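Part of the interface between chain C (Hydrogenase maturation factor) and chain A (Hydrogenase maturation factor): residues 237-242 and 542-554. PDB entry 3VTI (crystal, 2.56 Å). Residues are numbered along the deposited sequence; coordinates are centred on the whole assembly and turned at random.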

ATOM      1  N   CYS C 237       3.896  26.000 -13.249  1.00 52.43           N
ATOM      2  CA  CYS C 237       3.145  26.521 -12.114  1.00 52.19           C
ATOM      3  C   CYS C 237       2.374  27.794 -12.475  1.00 54.50           C
ATOM      4  O   CYS C 237       1.253  27.988 -12.016  1.00 55.46           O
ATOM      5  CB  CYS C 237       4.088  26.807 -10.936  1.00 50.45           C
ATOM      6  SG  CYS C 237       4.862  25.345 -10.166  1.00 47.47           S
ATOM      7  N   GLU C 238       2.982  28.656 -13.287  1.00 55.59           N
ATOM      8  CA  GLU C 238       2.370  29.926 -13.675  0.50 58.20           C
ATOM      9  C   GLU C 238       1.171  29.691 -14.596  1.00 60.58           C
ATOM     10  O   GLU C 238       0.270  30.527 -14.691  1.00 63.01           O
ATOM     11  CB  GLU C 238       3.399  30.832 -14.356  0.50 58.82           C
ATOM     12  CG  GLU C 238       3.181  32.320 -14.121  0.50 60.72           C
ATOM     13  CD  GLU C 238       2.092  32.912 -15.003  0.50 63.94           C
ATOM     14  OE1 GLU C 238       1.361  33.799 -14.523  0.50 65.53           O
ATOM     15  OE2 GLU C 238       1.964  32.490 -16.173  0.50 65.05           O
ATOM     16  N   PHE C 239       1.164  28.547 -15.272  1.00 60.41           N
ATOM     17  CA  PHE C 239       0.069  28.194 -16.156  0.70 62.64           C
ATOM     18  C   PHE C 239      -1.132  27.670 -15.399  1.00 62.42           C
ATOM     19  O   PHE C 239      -2.250  27.779 -15.875  1.00 64.61           O
ATOM     20  CB  PHE C 239       0.518  27.158 -17.177  1.00 62.88           C
ATOM     21  CG  PHE C 239       1.232  27.742 -18.357  1.00 65.41           C
ATOM     22  CD1 PHE C 239       1.119  29.096 -18.656  1.00 67.77           C
ATOM     23  CD2 PHE C 239       1.999  26.928 -19.184  1.00 66.66           C
ATOM     24  CE1 PHE C 239       1.770  29.636 -19.751  1.00 71.12           C
ATOM     25  CE2 PHE C 239       2.653  27.452 -20.287  1.00 69.35           C
ATOM     26  CZ  PHE C 239       2.539  28.813 -20.575  1.00 71.68           C
ATOM     27  N   MET C 240      -0.888  27.102 -14.223  1.00 60.06           N
ATOM     28  CA  MET C 240      -1.935  26.494 -13.417  1.00 60.01           C
ATOM     29  C   MET C 240      -2.215  27.300 -12.159  1.00 59.94           C
ATOM     30  O   MET C 240      -3.060  26.913 -11.351  1.00 60.11           O
ATOM     31  CB  MET C 240      -1.547  25.074 -13.017  1.00 57.96           C
ATOM     32  CG  MET C 240      -1.382  24.110 -14.170  1.00 58.41           C
ATOM     33  SD  MET C 240      -0.752  22.531 -13.596  1.00 57.13           S
ATOM     34  CE  MET C 240      -2.254  21.826 -12.929  1.00 57.22           C
ATOM     35  N   GLY C 241      -1.497  28.408 -11.991  1.00 59.81           N
ATOM     36  CA  GLY C 241      -1.624  29.248 -10.800  1.00 60.09           C
ATOM     37  C   GLY C 241      -1.163  28.605  -9.498  1.00 57.99           C
ATOM     38  O   GLY C 241      -1.724  28.886  -8.438  1.00 58.21           O
ATOM     39  N   ILE C 242      -0.145  27.744  -9.582  1.00 55.98           N
ATOM     40  CA  ILE C 242       0.406  27.048  -8.425  1.00 54.18           C
ATOM     41  C   ILE C 242       1.617  27.796  -7.856  1.00 53.26           C
ATOM     42  O   ILE C 242       2.341  28.465  -8.592  1.00 53.93           O
ATOM     43  CB  ILE C 242       0.822  25.601  -8.796  1.00 52.68           C
ATOM     44  CG1 ILE C 242      -0.411  24.761  -9.116  1.00 54.47           C
ATOM     45  CG2 ILE C 242       1.599  24.935  -7.670  1.00 50.21           C
ATOM     46  CD1 ILE C 242      -0.097  23.468  -9.864  1.00 53.73           C
TER
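Chain A, residues 542-554: PGNELAIKKIYRT

A:Arg553 makes two hydrogen bonds to one carbonyl of chain C, that of C:Phe239. Its CA-to-CB bond points toward chain C. NH1 of A:Arg553 donates a hydrogen bond to O of C:Phe239 at 2.6 Å, and NH2 of A:Arg553 donates a second to the same O of C:Phe239 at 3.0 Å. The acceptor lies near the guanidinium plane, at its edge, so both nitrogens can share it. The same group is held from its own chain: NE of A:Arg553 bonds to O of A:Pro542 at 3.1 Å, and NH2 of A:Arg553 makes a weak bond to that O of A:Pro542 at 3.3 Å. The arginine thus links the carbonyl of A:Pro542 to that of C:Phe239.

The second polar contact is a salt bridge. NZ of A:Lys550 lies 2.8 Å from OE1 of C:Glu238. The lysine is fully extended beyond chi1, with chi2 to chi4 all t and chi1 m. C:Glu238 leaves its backbone sideways, but its carboxylate comes nearer to chain A.

Water 1 links the two chains. It accepts from NH1 of A:Arg553 at 2.8 Å and donates a weak bond to O of C:Glu238 at 3.5 Å.

Chain A approaches as a turn followed by helical segments. A:Gly543 has phi/psi of 89/5. A weakly bonded helix spans about 545-549, and a further helix includes A:Tyr552 to A:Thr554 and runs on past the stretch. A:Lys550 lies outside both, with phi/psi of -92/88. On chain C, a helix that begins earlier leads to C:Gly241, which leaves helical geometry with positive phi.

The closest pair of CA atoms is that of two glycines: CA of C:Gly241 and CA of A:Gly543 are 4.1 Å apart. CA of A:Gly543 also makes a CA-H...O contact with O of C:Met240, at 3.1 Å. There is little room here. A CB on C:Gly241 would clash with O of A:Gly543, and one on A:Gly543 would clash with NH2 of A:Arg553. Both backbone conformations favour glycine in their own right.

A:Leu546 packs against the backbone of C:Glu238 and C:Gly241. Its CA-to-CB bond points toward chain C, with chi1 t and chi2 p. CD2 of A:Leu546 lies 3.1 Å from O of C:Glu238 and 3.7 Å from CA of C:Gly241. CD1 of A:Leu546 also lies near the carboxylate, 3.7 Å from OE1 of C:Glu238. The CA-to-CB bonds of C:Phe239 and C:Met240 point away, and these residues meet chain A through their backbone. The two stretches together bury 300 Å².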

ATOM      1  N   PRO A 542      -9.971  28.178 -12.600  1.00 53.69           N
ATOM      2  CA  PRO A 542      -8.691  27.511 -12.804  1.00 55.77           C
ATOM      3  C   PRO A 542      -7.540  28.376 -12.319  1.00 56.38           C
ATOM      4  O   PRO A 542      -7.361  29.501 -12.790  1.00 55.81           O
ATOM      5  CB  PRO A 542      -8.637  27.306 -14.321  1.00 56.78           C
ATOM      6  CG  PRO A 542      -9.514  28.353 -14.892  1.00 55.03           C
ATOM      7  CD  PRO A 542     -10.542  28.699 -13.856  1.00 53.40           C
ATOM      8  N   GLY A 543      -6.781  27.855 -11.360  1.00 58.19           N
ATOM      9  CA  GLY A 543      -5.652  28.582 -10.797  1.00 59.73           C
ATOM     10  C   GLY A 543      -6.010  29.467  -9.618  1.00 59.29           C
ATOM     11  O   GLY A 543      -5.156  30.200  -9.117  1.00 59.35           O
ATOM     12  N   ASN A 544      -7.264  29.390  -9.172  1.00 59.39           N
ATOM     13  CA  ASN A 544      -7.751  30.164  -8.023  1.00 59.23           C
ATOM     14  C   ASN A 544      -7.287  31.621  -8.019  1.00 59.00           C
ATOM     15  O   ASN A 544      -7.781  32.433  -8.815  1.00 58.48           O
ATOM     16  CB  ASN A 544      -7.388  29.486  -6.697  1.00 59.88           C
ATOM     17  CG  ASN A 544      -8.227  28.259  -6.421  1.00 61.75           C
ATOM     18  OD1 ASN A 544      -9.397  28.189  -6.811  1.00 63.11           O
ATOM     19  ND2 ASN A 544      -7.636  27.279  -5.742  1.00 62.72           N
ATOM     20  N   GLU A 545      -6.331  31.933  -7.136  1.00 59.75           N
ATOM     21  CA  GLU A 545      -5.845  33.297  -6.938  1.00 59.56           C
ATOM     22  C   GLU A 545      -5.321  33.962  -8.226  1.00 59.83           C
ATOM     23  O   GLU A 545      -5.615  35.137  -8.480  1.00 58.99           O
ATOM     24  CB  GLU A 545      -4.807  33.343  -5.811  1.00 60.29           C
ATOM     25  CG  GLU A 545      -4.204  34.721  -5.551  1.00 62.08           C
ATOM     26  CD  GLU A 545      -5.253  35.837  -5.490  1.00 64.80           C
ATOM     27  OE1 GLU A 545      -6.296  35.667  -4.801  1.00 65.15           O
ATOM     28  OE2 GLU A 545      -5.027  36.889  -6.145  1.00 65.39           O
ATOM     29  N   LEU A 546      -4.569  33.213  -9.035  1.00 61.15           N
ATOM     30  CA  LEU A 546      -4.016  33.742 -10.283  1.00 61.37           C
ATOM     31  C   LEU A 546      -5.110  34.221 -11.254  1.00 60.45           C
ATOM     32  O   LEU A 546      -4.923  35.223 -11.957  1.00 60.39           O
ATOM     33  CB  LEU A 546      -3.112  32.715 -10.967  1.00 63.16           C
ATOM     34  CG  LEU A 546      -2.221  33.228 -12.114  1.00 64.73           C
ATOM     35  CD1 LEU A 546      -0.910  33.825 -11.599  1.00 65.10           C
ATOM     36  CD2 LEU A 546      -1.931  32.127 -13.126  1.00 66.06           C
ATOM     37  N   ALA A 547      -6.243  33.515 -11.274  1.00 59.59           N
ATOM     38  CA  ALA A 547      -7.351  33.827 -12.187  1.00 58.60           C
ATOM     39  C   ALA A 547      -8.014  35.150 -11.831  1.00 56.80           C
ATOM     40  O   ALA A 547      -8.727  35.733 -12.644  1.00 56.92           O
ATOM     41  CB  ALA A 547      -8.383  32.706 -12.191  1.00 58.76           C
ATOM     42  N   ILE A 548      -7.776  35.616 -10.612  1.00 55.32           N
ATOM     43  CA  ILE A 548      -8.351  36.861 -10.141  1.00 53.20           C
ATOM     44  C   ILE A 548      -7.501  38.045 -10.608  1.00 52.86           C
ATOM     45  O   ILE A 548      -8.014  39.148 -10.783  1.00 52.36           O
ATOM     46  CB  ILE A 548      -8.578  36.839  -8.599  1.00 52.59           C
ATOM     47  CG1 ILE A 548      -9.552  35.704  -8.235  1.00 52.60           C
ATOM     48  CG2 ILE A 548      -9.091  38.182  -8.106  1.00 50.81           C
ATOM     49  CD1 ILE A 548      -9.946  35.621  -6.762  1.00 53.09           C
ATOM     50  N   LYS A 549      -6.207  37.814 -10.813  1.00 53.24           N
ATOM     51  CA  LYS A 549      -5.341  38.806 -11.437  1.00 52.86           C
ATOM     52  C   LYS A 549      -5.493  38.711 -12.961  1.00 52.56           C
ATOM     53  O   LYS A 549      -5.815  39.695 -13.628  1.00 52.11           O
ATOM     54  CB  LYS A 549      -3.885  38.591 -11.015  1.00 54.62           C
ATOM     55  CG  LYS A 549      -3.129  39.861 -10.573  1.00 56.63           C
ATOM     56  CD  LYS A 549      -3.873  40.602  -9.414  1.00 58.65           C
ATOM     57  CE  LYS A 549      -3.035  41.720  -8.779  1.00 59.73           C
ATOM     58  NZ  LYS A 549      -1.922  41.168  -7.932  1.00 61.95           N
ATOM     59  N   LYS A 550      -5.285  37.513 -13.501  1.00 52.22           N
ATOM     60  CA  LYS A 550      -5.461  37.257 -14.928  1.00 51.83           C
ATOM     61  C   LYS A 550      -6.895  36.787 -15.168  1.00 50.25           C
ATOM     62  O   LYS A 550      -7.190  35.588 -15.152  1.00 50.42           O
ATOM     63  CB  LYS A 550      -4.440  36.229 -15.423  1.00 53.57           C
ATOM     64  CG  LYS A 550      -2.999  36.666 -15.242  1.00 54.67           C
ATOM     65  CD  LYS A 550      -2.039  35.662 -15.847  1.00 58.00           C
ATOM     66  CE  LYS A 550      -0.598  36.194 -15.847  1.00 59.50           C
ATOM     67  NZ  LYS A 550       0.322  35.324 -16.662  1.00 61.61           N
ATOM     68  N   ILE A 551      -7.781  37.757 -15.384  1.00 48.22           N
ATOM     69  CA  ILE A 551      -9.225  37.516 -15.402  1.00 46.42           C
ATOM     70  C   ILE A 551      -9.717  36.793 -16.657  1.00 46.78           C
ATOM     71  O   ILE A 551     -10.822  36.266 -16.664  1.00 46.42           O
ATOM     72  CB  ILE A 551     -10.052  38.800 -15.102  1.00 44.92           C
ATOM     73  CG1 ILE A 551      -9.728  39.917 -16.090  1.00 45.18           C
ATOM     74  CG2 ILE A 551      -9.778  39.282 -13.681  1.00 44.28           C
ATOM     75  CD1 ILE A 551     -10.831  40.947 -16.230  1.00 43.97           C
ATOM     76  N   TYR A 552      -8.887  36.737 -17.698  1.00 47.19           N
ATOM     77  CA  TYR A 552      -9.192  35.889 -18.859  1.00 47.56           C
ATOM     78  C   TYR A 552      -9.287  34.402 -18.487  1.00 47.39           C
ATOM     79  O   TYR A 552      -9.971  33.635 -19.160  1.00 47.82           O
ATOM     80  CB  TYR A 552      -8.216  36.131 -20.032  1.00 48.86           C
ATOM     81  CG  TYR A 552      -6.801  35.623 -19.836  1.00 49.64           C
ATOM     82  CD1 TYR A 552      -5.791  36.465 -19.344  1.00 49.92           C
ATOM     83  CD2 TYR A 552      -6.464  34.309 -20.158  1.00 49.86           C
ATOM     84  CE1 TYR A 552      -4.480  36.000 -19.164  1.00 49.60           C
ATOM     85  CE2 TYR A 552      -5.173  33.837 -19.980  1.00 51.01           C
ATOM     86  CZ  TYR A 552      -4.187  34.683 -19.491  1.00 51.31           C
ATOM     87  OH  TYR A 552      -2.913  34.195 -19.331  1.00 53.31           O
ATOM     88  N   ARG A 553      -8.597  34.014 -17.415  1.00 46.54           N
ATOM     89  CA  ARG A 553      -8.691  32.662 -16.865  1.00 46.83           C
ATOM     90  C   ARG A 553     -10.061  32.409 -16.234  1.00 45.27           C
ATOM     91  O   ARG A 553     -10.618  31.316 -16.366  1.00 45.64           O
ATOM     92  CB  ARG A 553      -7.605  32.421 -15.822  1.00 47.11           C
ATOM     93  CG  ARG A 553      -6.186  32.423 -16.359  1.00 49.64           C
ATOM     94  CD  ARG A 553      -5.192  32.221 -15.223  1.00 51.91           C
ATOM     95  NE  ARG A 553      -5.288  30.880 -14.648  1.00 53.61           N
ATOM     96  CZ  ARG A 553      -4.498  29.863 -14.988  1.00 55.82           C
ATOM     97  NH1 ARG A 553      -3.536  30.039 -15.885  1.00 56.92           N
ATOM     98  NH2 ARG A 553      -4.664  28.674 -14.425  1.00 55.96           N
ATOM     99  N   THR A 554     -10.581  33.421 -15.540  1.00 43.13           N
ATOM    100  CA  THR A 554     -11.938  33.391 -14.987  1.00 41.81           C
ATOM    101  C   THR A 554     -12.978  33.209 -16.108  1.00 41.96           C
ATOM    102  O   THR A 554     -13.868  32.354 -16.008  1.00 42.00           O
ATOM    103  CB  THR A 554     -12.238  34.668 -14.166  1.00 40.28           C
ATOM    104  OG1 THR A 554     -11.222  34.837 -13.164  1.00 40.25           O
ATOM    105  CG2 THR A 554     -13.600  34.587 -13.499  1.00 38.25           C
TER
HETATM  106  O   HOH W   1      -2.072  32.332 -16.513  1.00 39.85           O